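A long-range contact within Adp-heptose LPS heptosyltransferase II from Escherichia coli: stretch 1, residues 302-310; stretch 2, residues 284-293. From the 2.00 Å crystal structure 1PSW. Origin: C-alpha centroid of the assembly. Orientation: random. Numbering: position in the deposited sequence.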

# COMPACT_ATOMS: atom_id res chain seq x y z
N ALA A 302 -1.27 -4.69 -13.86
CA ALA A 302 -2.28 -5.24 -12.96
C ALA A 302 -3.57 -5.57 -13.73
O ALA A 302 -3.90 -4.92 -14.73
CB ALA A 302 -2.59 -4.25 -11.85
N ARG A 303 -4.27 -6.59 -13.27
CA ARG A 303 -5.54 -7.00 -13.85
C ARG A 303 -6.47 -7.20 -12.67
O ARG A 303 -6.07 -7.74 -11.63
CB ARG A 303 -5.40 -8.30 -14.65
CG ARG A 303 -4.54 -8.17 -15.91
CD ARG A 303 -5.11 -7.14 -16.88
NE ARG A 303 -4.37 -7.08 -18.14
CZ ARG A 303 -3.19 -6.50 -18.31
NH1 ARG A 303 -2.58 -5.91 -17.28
NH2 ARG A 303 -2.61 -6.51 -19.50
N VAL A 304 -7.71 -6.76 -12.83
CA VAL A 304 -8.71 -6.88 -11.78
C VAL A 304 -9.79 -7.86 -12.19
O VAL A 304 -10.28 -7.82 -13.32
CB VAL A 304 -9.37 -5.52 -11.48
CG1 VAL A 304 -10.64 -5.73 -10.67
CG2 VAL A 304 -8.39 -4.63 -10.69
N ILE A 305 -10.15 -8.74 -11.28
CA ILE A 305 -11.21 -9.71 -11.53
C ILE A 305 -12.32 -9.47 -10.53
O ILE A 305 -12.09 -9.46 -9.32
CB ILE A 305 -10.71 -11.15 -11.38
CG1 ILE A 305 -9.54 -11.40 -12.36
CG2 ILE A 305 -11.85 -12.14 -11.65
CD1 ILE A 305 -8.96 -12.79 -12.27
N ARG A 306 -13.52 -9.24 -11.04
CA ARG A 306 -14.70 -9.01 -10.20
C ARG A 306 -15.90 -9.50 -11.00
O ARG A 306 -16.05 -9.16 -12.17
CB ARG A 306 -14.88 -7.53 -9.86
CG ARG A 306 -15.90 -7.31 -8.74
CD ARG A 306 -16.26 -5.85 -8.53
NE ARG A 306 -17.14 -5.67 -7.38
CZ ARG A 306 -17.90 -4.59 -7.16
NH1 ARG A 306 -17.88 -3.58 -8.02
NH2 ARG A 306 -18.66 -4.52 -6.08
N LEU A 307 -16.74 -10.30 -10.37
CA LEU A 307 -17.90 -10.86 -11.06
C LEU A 307 -19.18 -10.06 -10.88
O LEU A 307 -20.13 -10.22 -11.65
CB LEU A 307 -18.12 -12.30 -10.59
CG LEU A 307 -16.91 -13.23 -10.76
CD1 LEU A 307 -17.24 -14.60 -10.20
CD2 LEU A 307 -16.54 -13.33 -12.24
N ILE A 308 -19.23 -9.21 -9.86
CA ILE A 308 -20.42 -8.40 -9.61
C ILE A 308 -20.17 -6.91 -9.80
O ILE A 308 -19.04 -6.48 -10.05
CB ILE A 308 -20.96 -8.64 -8.18
CG1 ILE A 308 -19.90 -8.26 -7.15
CG2 ILE A 308 -21.34 -10.10 -8.02
CD1 ILE A 308 -20.40 -8.27 -5.73
N THR A 309 -21.24 -6.12 -9.68
CA THR A 309 -21.16 -4.67 -9.84
C THR A 309 -21.62 -3.99 -8.56
O THR A 309 -22.20 -4.62 -7.68
CB THR A 309 -22.06 -4.20 -11.01
OG1 THR A 309 -21.72 -4.93 -12.19
CG2 THR A 309 -21.86 -2.72 -11.26
N GLY A 310 -21.35 -2.69 -8.46
CA GLY A 310 -21.74 -1.95 -7.27
C GLY A 310 -20.53 -1.49 -6.47
O GLY A 310 -20.25 -2.02 -5.40
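Stretch 2 284-293: VALYGPSSPD

The most distinctive feature of this contact is the way Arg 306 carries it on beyond the well-formed strand bonds: a fully extended side chain (chi1 to chi3 all t) runs along the turn of stretch 2 and lays its guanidinium among backbone carbonyls. Arg 306 NE donates to Gly 288 O at 3.0 Å, and Arg 306 NH2 reaches the same Gly 288 O in a weak bond of 3.3 Å. Ser 291 CA and Ser 290 O lie over one face of the group, while Gly 288 O sits at its edge. The position is held from its own stretch as well, since Arg 306 NH2 donates to Gly 310 O at 3.0 Å, tying the loop of stretch 1 back to the Arg 306 side chain.

Before that point the rule is simple parallel pairing. Stretch 2 is already in strand conformation at Val 284, beside the strand that starts at Ala 302; the two run in the same direction, with axes 4.7 Å apart at closest approach and a crossing angle of -23°. Val 284 lies opposite Arg 303, Ala 285 opposite Val 304 and Leu 286 opposite Ile 305, with CA atoms 5.0, 4.8 and 5.1 Å apart. The hydrogen bonds are short and nearly straight: Ala 285 N to Arg 303 O at 2.8 Å, Ile 305 N to Ala 285 O at 2.9 Å, and Tyr 287 N to Ile 305 O at 2.9 Å. Ala 285 thus uses both its N and its O on stretch 1, bonding to the residues before and after its partner, as a parallel register requires.

Side chains alternate between the faces. On one, Ile 305 CD1 packs 3.6 Å from Val 284 CG1 and 4.0 Å from Leu 286 CD2, touching two buried neighbours. On the other, Val 304 CG1 touches Tyr 287 CD1 at 3.5 Å, and Val 304 CG2 lies 4.2 Å from Ala 285 CB.

Past the paired backbone, a water continues the link, donating to Tyr 287 O (2.7 Å from the water O) and accepting from Leu 307 N (2.8 Å from the same O). Stretch 2 then turns through Gly 288, at phi/psi -130/-102; a CB there would clash with Pro 289 CD at 2.5 Å. Ile 308 points toward this turn, its CD1 3.2 Å from Gly 288 O.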

# COMPACT_ATOMS: atom_id res chain seq x y z
N VAL A 284 -2.67 -9.90 -10.07
CA VAL A 284 -4.08 -10.20 -10.30
C VAL A 284 -4.76 -9.83 -8.99
O VAL A 284 -4.46 -10.42 -7.95
CB VAL A 284 -4.30 -11.70 -10.61
CG1 VAL A 284 -5.79 -11.98 -10.78
CG2 VAL A 284 -3.55 -12.10 -11.86
N ALA A 285 -5.67 -8.86 -9.05
CA ALA A 285 -6.40 -8.39 -7.88
C ALA A 285 -7.84 -8.89 -7.90
O ALA A 285 -8.60 -8.61 -8.82
CB ALA A 285 -6.35 -6.87 -7.84
N LEU A 286 -8.21 -9.63 -6.85
CA LEU A 286 -9.54 -10.21 -6.73
C LEU A 286 -10.50 -9.39 -5.90
O LEU A 286 -10.28 -9.15 -4.71
CB LEU A 286 -9.41 -11.61 -6.14
CG LEU A 286 -8.31 -12.45 -6.81
CD1 LEU A 286 -8.28 -13.84 -6.17
CD2 LEU A 286 -8.56 -12.56 -8.32
N TYR A 287 -11.60 -8.97 -6.53
CA TYR A 287 -12.61 -8.16 -5.86
C TYR A 287 -13.95 -8.87 -5.72
O TYR A 287 -14.35 -9.66 -6.57
CB TYR A 287 -12.85 -6.86 -6.63
CG TYR A 287 -11.75 -5.84 -6.50
CD1 TYR A 287 -10.53 -6.01 -7.17
CD2 TYR A 287 -11.92 -4.71 -5.71
CE1 TYR A 287 -9.52 -5.06 -7.06
CE2 TYR A 287 -10.92 -3.75 -5.60
CZ TYR A 287 -9.72 -3.93 -6.27
OH TYR A 287 -8.74 -2.97 -6.17
N GLY A 288 -14.63 -8.56 -4.62
CA GLY A 288 -15.93 -9.14 -4.36
C GLY A 288 -16.93 -8.04 -4.02
O GLY A 288 -17.40 -7.34 -4.92
N PRO A 289 -17.26 -7.84 -2.73
CA PRO A 289 -18.22 -6.79 -2.37
C PRO A 289 -17.73 -5.36 -2.63
O PRO A 289 -18.54 -4.46 -2.83
CB PRO A 289 -18.48 -7.07 -0.90
CG PRO A 289 -17.15 -7.57 -0.42
CD PRO A 289 -16.76 -8.53 -1.53
N SER A 290 -16.41 -5.16 -2.63
CA SER A 290 -15.84 -3.83 -2.87
C SER A 290 -15.45 -3.65 -4.33
O SER A 290 -15.34 -4.63 -5.07
CB SER A 290 -14.61 -3.62 -1.98
OG SER A 290 -13.53 -4.46 -2.38
N SER A 291 -15.23 -2.41 -4.75
CA SER A 291 -14.84 -2.14 -6.13
C SER A 291 -13.53 -1.36 -6.12
O SER A 291 -13.14 -0.79 -5.10
CB SER A 291 -15.90 -1.30 -6.84
OG SER A 291 -15.86 0.04 -6.39
N PRO A 292 -12.83 -1.32 -7.27
CA PRO A 292 -11.56 -0.59 -7.36
C PRO A 292 -11.76 0.87 -7.76
O PRO A 292 -10.81 1.53 -8.17
CB PRO A 292 -10.81 -1.38 -8.42
CG PRO A 292 -11.90 -1.78 -9.35
CD PRO A 292 -12.98 -2.26 -8.40
N ASP A 293 -12.99 1.37 -7.63
CA ASP A 293 -13.33 2.74 -8.00
C ASP A 293 -12.57 3.84 -7.26
O ASP A 293 -12.30 4.89 -7.83
CB ASP A 293 -14.83 3.00 -7.78
CG ASP A 293 -15.73 2.20 -8.71
OD1 ASP A 293 -15.23 1.45 -9.57
OD2 ASP A 293 -16.97 2.33 -8.56
O HOH W 1 -16.38 -11.05 -7.70